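Local coordinates for protein methyltransferase (Pectobacterium atrosepticum SCRI1043, PDB 2P7I) that probably transfers a methyl group from S-adenosylmethionine, as a member of the type 12 methyltransferase family, at residues H30-R35 with G225-G230; L109-E114 with C237-L242. One frame throughout, in Å; residues are numbered along the deposited sequence.

Contact 1. Residues H30-R35 with G225-G230; sequences HPFMVR and GCYQLG
The aromatic rings of F32 and Y227 lie nearly parallel, their planes 8° apart, yet they are slid so far past one another that they barely overlap, with centroids 5.0 Å apart. What sits over the F32 face is instead the first carbon of the tyrosine side chain: Y227 CB stands 3.8 Å from the centroid of the F32 ring, displaced toward the rim, and makes a CH-pi contact. At the edge of the F32 ring, in its plane, lies R35 NH1. F32 CE1 meets Y227 CB and F32 CD1 meets Y227 CG, each at 3.5 Å. With CG of Y227 anti to its own backbone nitrogen (chi1 173°), the phenol reaches past the F32 ring toward the neighbouring helix. At the other end of the ring Y227 OH comes up against the backbone of R35, 3.8 Å from R35 O, without a hydrogen bond between them.

R35 was modelled in two conformers, so its part, NH1 included, is less certain. In one of them Y227 CD2 lies over the centre of the guanidinium, 3.6 Å from R35 CZ, with the two planes inclined at 46°. In this conformer the charged end is tied through an NH1 salt bridge to D224 of the same helix as Y227. F32 also rests on I199 of strand 192-201. The example illustrates helix-to-helix packing through an aromatic pair slid apart, with the tyrosine CB over the phenylalanine face: helix 24-37 meets helix 220-230, which comes between the last two strands in the chain of this Rossmann-like methyltransferase fold.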
loop_
_atom_site.group_PDB
_atom_site.type_symbol
_atom_site.label_atom_id
_atom_site.label_comp_id
_atom_site.label_asym_id
_atom_site.label_seq_id
_atom_site.Cartn_x
_atom_site.Cartn_y
_atom_site.Cartn_z
ATOM N N HIS B 30 -1.387 -15.937 18.190
ATOM C CA HIS B 30 -0.708 -17.243 18.228
ATOM C C HIS B 30 -1.271 -18.228 17.196
ATOM O O HIS B 30 -0.526 -18.808 16.434
ATOM C CB HIS B 30 -0.712 -17.847 19.626
ATOM C CG HIS B 30 0.266 -17.223 20.567
ATOM N ND1 HIS B 30 0.502 -17.726 21.827
ATOM C CD2 HIS B 30 1.074 -16.143 20.440
ATOM C CE1 HIS B 30 1.416 -16.994 22.432
ATOM N NE2 HIS B 30 1.775 -16.025 21.617
ATOM N N PRO B 31 -2.593 -18.426 17.167
ATOM C CA PRO B 31 -3.113 -19.320 16.124
ATOM C C PRO B 31 -2.852 -18.908 14.659
ATOM O O PRO B 31 -2.565 -19.766 13.835
ATOM C CB PRO B 31 -4.626 -19.415 16.448
ATOM C CG PRO B 31 -4.910 -18.340 17.412
ATOM C CD PRO B 31 -3.631 -17.999 18.119
ATOM N N PHE B 32 -2.935 -17.627 14.347
ATOM C CA PHE B 32 -2.638 -17.148 13.001
ATOM C C PHE B 32 -1.164 -17.296 12.684
ATOM O O PHE B 32 -0.816 -17.548 11.544
ATOM C CB PHE B 32 -3.109 -15.701 12.807
ATOM C CG PHE B 32 -4.592 -15.572 12.634
ATOM C CD1 PHE B 32 -5.274 -16.374 11.726
ATOM C CD2 PHE B 32 -5.310 -14.651 13.359
ATOM C CE1 PHE B 32 -6.637 -16.268 11.545
ATOM C CE2 PHE B 32 -6.706 -14.551 13.180
ATOM C CZ PHE B 32 -7.353 -15.368 12.270
HETATM N N MSE B 33 -0.306 -17.166 13.684
HETATM C CA MSE B 33 1.119 -17.387 13.458
HETATM C C MSE B 33 1.366 -18.848 13.036
HETATM O O MSE B 33 2.107 -19.115 12.086
HETATM C CB MSE B 33 1.904 -17.062 14.733
HETATM C CG MSE B 33 2.197 -15.588 14.917
HETATM SE SE MSE B 33 2.984 -15.317 16.665
HETATM C CE MSE B 33 3.013 -13.465 16.570
ATOM N N VAL B 34 0.759 -19.802 13.741
ATOM C CA VAL B 34 0.858 -21.212 13.381
ATOM C C VAL B 34 0.284 -21.445 11.975
ATOM O O VAL B 34 0.898 -22.133 11.179
ATOM C CB VAL B 34 0.211 -22.131 14.454
ATOM C CG1 VAL B 34 0.205 -23.588 13.994
ATOM C CG2 VAL B 34 0.981 -22.003 15.753
ATOM N N ARG B 35 -0.869 -20.860 11.658
ATOM C CA ARG B 35 -1.399 -20.899 10.277
ATOM C C ARG B 35 -0.350 -20.399 9.259
ATOM O O ARG B 35 -0.119 -21.027 8.245
ATOM C CB ARG B 35 -2.718 -20.095 10.133
ATOM C CG ARG B 35 -4.010 -20.939 10.006
ATOM C CD ARG B 35 -5.306 -20.053 9.795
ATOM N NE ARG B 35 -5.724 -19.788 8.392
ATOM C CZ ARG B 35 -6.815 -19.075 8.045
ATOM N NH1 ARG B 35 -7.578 -18.522 8.979
ATOM N NH2 ARG B 35 -7.147 -18.874 6.765
ATOM N N GLY B 225 -10.716 -12.971 7.969
ATOM C CA GLY B 225 -10.583 -11.986 6.881
ATOM C C GLY B 225 -9.385 -11.048 7.049
ATOM O O GLY B 225 -8.726 -10.658 6.064
ATOM N N CYS B 226 -9.106 -10.667 8.287
ATOM C CA CYS B 226 -7.974 -9.818 8.591
ATOM C C CYS B 226 -6.695 -10.560 8.334
ATOM O O CYS B 226 -5.721 -9.961 7.928
ATOM C CB CYS B 226 -8.002 -9.372 10.044
ATOM S SG CYS B 226 -9.353 -8.183 10.447
ATOM N N TYR B 227 -6.656 -11.831 8.702
ATOM C CA TYR B 227 -5.512 -12.675 8.346
ATOM C C TYR B 227 -5.304 -12.773 6.824
ATOM O O TYR B 227 -4.177 -12.647 6.281
ATOM C CB TYR B 227 -5.695 -14.064 8.972
ATOM C CG TYR B 227 -4.655 -15.059 8.517
ATOM C CD1 TYR B 227 -3.358 -15.017 9.025
ATOM C CD2 TYR B 227 -4.951 -16.007 7.558
ATOM C CE1 TYR B 227 -2.386 -15.938 8.622
ATOM C CE2 TYR B 227 -3.970 -16.930 7.128
ATOM C CZ TYR B 227 -2.689 -16.878 7.650
ATOM O OH TYR B 227 -1.719 -17.773 7.223
ATOM N N GLN B 228 -6.378 -13.055 6.117
ATOM C CA GLN B 228 -6.330 -13.218 4.682
ATOM C C GLN B 228 -5.880 -11.916 4.009
ATOM O O GLN B 228 -5.010 -11.927 3.149
ATOM C CB GLN B 228 -7.685 -13.609 4.134
ATOM C CG GLN B 228 -8.155 -14.994 4.500
ATOM C CD GLN B 228 -9.631 -15.160 4.084
ATOM O OE1 GLN B 228 -9.934 -15.466 2.938
ATOM N NE2 GLN B 228 -10.511 -14.844 4.970
ATOM N N LEU B 229 -6.508 -10.799 4.378
ATOM C CA LEU B 229 -6.117 -9.517 3.784
ATOM C C LEU B 229 -4.716 -9.072 4.158
ATOM O O LEU B 229 -4.052 -8.462 3.347
ATOM C CB LEU B 229 -7.105 -8.415 4.149
ATOM C CG LEU B 229 -6.952 -7.123 3.327
ATOM C CD1 LEU B 229 -7.342 -7.332 1.882
ATOM C CD2 LEU B 229 -7.744 -5.998 4.016
ATOM N N GLY B 230 -4.279 -9.359 5.378
ATOM C CA GLY B 230 -2.942 -9.056 5.824
ATOM C C GLY B 230 -1.856 -9.574 4.941
ATOM O O GLY B 230 -0.843 -8.904 4.737
#

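Contact 2. Residues L109-E114 with C237-L242; sequences LTHVLE and CASIFL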
loop_
_atom_site.group_PDB
_atom_site.type_symbol
_atom_site.label_atom_id
_atom_site.label_comp_id
_atom_site.label_asym_id
_atom_site.label_seq_id
_atom_site.Cartn_x
_atom_site.Cartn_y
_atom_site.Cartn_z
ATOM N N LEU B 109 11.505 -18.201 16.104
ATOM C CA LEU B 109 11.874 -17.016 16.899
ATOM C C LEU B 109 10.802 -15.940 16.744
ATOM O O LEU B 109 10.860 -15.083 15.843
ATOM C CB LEU B 109 13.271 -16.504 16.518
ATOM C CG LEU B 109 13.951 -15.495 17.437
ATOM C CD1 LEU B 109 14.407 -16.069 18.818
ATOM C CD2 LEU B 109 15.132 -14.810 16.683
ATOM N N THR B 110 9.765 -16.060 17.573
ATOM C CA THR B 110 8.590 -15.191 17.458
ATOM C C THR B 110 8.506 -14.271 18.640
ATOM O O THR B 110 8.463 -14.730 19.789
ATOM C CB THR B 110 7.240 -15.955 17.317
ATOM O OG1 THR B 110 7.072 -16.918 18.373
ATOM C CG2 THR B 110 7.176 -16.643 15.977
ATOM N N HIS B 111 8.493 -12.976 18.337
ATOM C CA HIS B 111 8.449 -11.928 19.345
ATOM C C HIS B 111 9.506 -12.073 20.418
ATOM O O HIS B 111 9.255 -11.902 21.605
ATOM C CB HIS B 111 7.045 -11.847 19.956
ATOM C CG HIS B 111 6.011 -11.365 18.986
ATOM N ND1 HIS B 111 4.923 -10.620 19.371
ATOM C CD2 HIS B 111 5.955 -11.431 17.634
ATOM C CE1 HIS B 111 4.200 -10.312 18.307
ATOM N NE2 HIS B 111 4.815 -10.774 17.236
ATOM N N VAL B 112 10.722 -12.351 19.980
ATOM C CA VAL B 112 11.874 -12.437 20.864
ATOM C C VAL B 112 13.009 -11.485 20.398
ATOM O O VAL B 112 13.655 -10.854 21.243
ATOM C CB VAL B 112 12.424 -13.892 20.896
ATOM C CG1 VAL B 112 13.785 -13.968 21.608
ATOM C CG2 VAL B 112 11.381 -14.879 21.471
ATOM N N LEU B 113 13.246 -11.369 19.076
ATOM C CA LEU B 113 14.427 -10.613 18.559
ATOM C C LEU B 113 14.484 -9.141 19.020
ATOM O O LEU B 113 15.573 -8.581 19.256
ATOM C CB LEU B 113 14.543 -10.704 17.035
ATOM C CG LEU B 113 15.862 -10.191 16.471
ATOM C CD1 LEU B 113 17.019 -11.117 16.857
ATOM C CD2 LEU B 113 15.720 -9.962 14.936
ATOM N N GLU B 114 13.304 -8.553 19.251
ATOM C CA GLU B 114 13.154 -7.149 19.664
ATOM C C GLU B 114 13.590 -6.910 21.104
ATOM O O GLU B 114 13.792 -5.776 21.529
ATOM C CB GLU B 114 11.697 -6.681 19.399
ATOM C CG GLU B 114 10.592 -7.354 20.197
ATOM C CD GLU B 114 10.089 -8.678 19.617
ATOM O OE1 GLU B 114 10.745 -9.291 18.714
ATOM O OE2 GLU B 114 8.987 -9.070 20.058
ATOM N N CYS B 237 0.591 -5.170 8.733
ATOM C CA CYS B 237 0.114 -6.220 9.623
ATOM C C CYS B 237 0.600 -6.008 11.044
ATOM O O CYS B 237 1.538 -5.238 11.273
ATOM C CB CYS B 237 0.582 -7.604 9.107
ATOM S SG CYS B 237 -0.254 -8.094 7.599
ATOM N N ALA B 238 -0.025 -6.728 11.979
ATOM C CA ALA B 238 0.334 -6.722 13.414
ATOM C C ALA B 238 1.793 -7.140 13.592
ATOM O O ALA B 238 2.565 -6.486 14.312
ATOM C CB ALA B 238 -0.563 -7.650 14.159
ATOM N N SER B 239 2.179 -8.210 12.898
ATOM C CA SER B 239 3.522 -8.791 13.031
ATOM C C SER B 239 4.023 -9.064 11.649
ATOM O O SER B 239 3.277 -9.352 10.749
ATOM C CB SER B 239 3.509 -10.090 13.841
ATOM O OG SER B 239 3.277 -9.803 15.210
ATOM N N ILE B 240 5.332 -8.966 11.463
ATOM C CA ILE B 240 5.909 -9.265 10.179
ATOM C C ILE B 240 6.741 -10.538 10.343
ATOM O O ILE B 240 7.213 -10.869 11.465
ATOM C CB ILE B 240 6.800 -8.086 9.689
ATOM C CG1 ILE B 240 7.614 -7.497 10.864
ATOM C CG2 ILE B 240 5.935 -6.981 9.058
ATOM C CD1 ILE B 240 8.612 -6.409 10.436
ATOM N N PHE B 241 6.931 -11.215 9.224
ATOM C CA PHE B 241 7.348 -12.603 9.195
ATOM C C PHE B 241 8.321 -12.746 8.054
ATOM O O PHE B 241 7.984 -12.521 6.877
ATOM C CB PHE B 241 6.087 -13.501 9.033
ATOM C CG PHE B 241 6.349 -14.953 8.687
ATOM C CD1 PHE B 241 7.476 -15.640 9.142
ATOM C CD2 PHE B 241 5.422 -15.653 7.934
ATOM C CE1 PHE B 241 7.689 -16.975 8.774
ATOM C CE2 PHE B 241 5.617 -17.000 7.610
ATOM C CZ PHE B 241 6.767 -17.648 7.988
ATOM N N LEU B 242 9.558 -13.055 8.410
ATOM C CA LEU B 242 10.549 -13.505 7.475
ATOM C C LEU B 242 10.828 -15.020 7.589
ATOM O O LEU B 242 11.137 -15.523 8.648
ATOM C CB LEU B 242 11.874 -12.742 7.655
ATOM C CG LEU B 242 11.906 -11.211 7.491
ATOM C CD1 LEU B 242 13.442 -10.802 7.538
ATOM C CD2 LEU B 242 11.293 -10.780 6.207
#
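H111 and S239 meet through a single hydrogen bond, H111 NE2 to S239 OG, 2.7 Å long and noticeably bent at 144°. Either atom could be the donor. The serine oxygen comes to the edge of the imidazole, near its plane, and leans to one side of the nitrogen, since OG is 3.3 Å from H111 CE1 but 4.0 Å from H111 CD2. S239 CB follows behind, also in the ring plane.

The two partners differ in their surroundings. On the tight side S239 is buried at a corner of the chain, packed against V140 of strand 135-142 and M29 of helix 24-37, and its first torsion (chi1 -72°) sets OG beside its own backbone nitrogen, where it faces the histidine. On the looser side H111 is only partly buried. It follows the end of strand 104-110 in a left-handed backbone conformation (phi 51°) and stays tied to V140 through a backbone hydrogen bond. A bound Tris molecule, probably from the crystallisation liquor, lies close to its side chain, and the H111 carbonyl makes a weak hydrogen bond to it. The interface buries 68 Å², and this polar pair is its one contact across the segments.

The carboxyl end of this fourth strand borders the active-site cleft in Rossmann-like methyltransferases, so the Tris may mark a pocket here. Chemically, a hydroxyl that can donate or accept a hydrogen bond probably helps to fix the rotation of the imidazole by engaging NE2, while S239, a polar group in a buried place, gains a partner.

The centres of contacts 1 and 2 lie 13 Å apart, and their segments alternate along the chain: 30-35, 109-114, 225-230, then 237-242. Helix 24-37 carries one side of contact 1 and borders contact 2, where M33 CE lies 3.3 Å from H111 NE2 and 3.9 Å from S239 OG. Helix 220-230 leads on into strand 237-245, and G230 O packs 3.0 Å from C237 SG. Strands 104-110 and 237-245 belong to the same seven-stranded sheet, separated by strand 135-142. Contact 1 thus joins helix 220-230 to helix 24-37, and contact 2 joins the start of strand 237-245 to the loop after strand 104-110, beside the probable active-site end of the sheet.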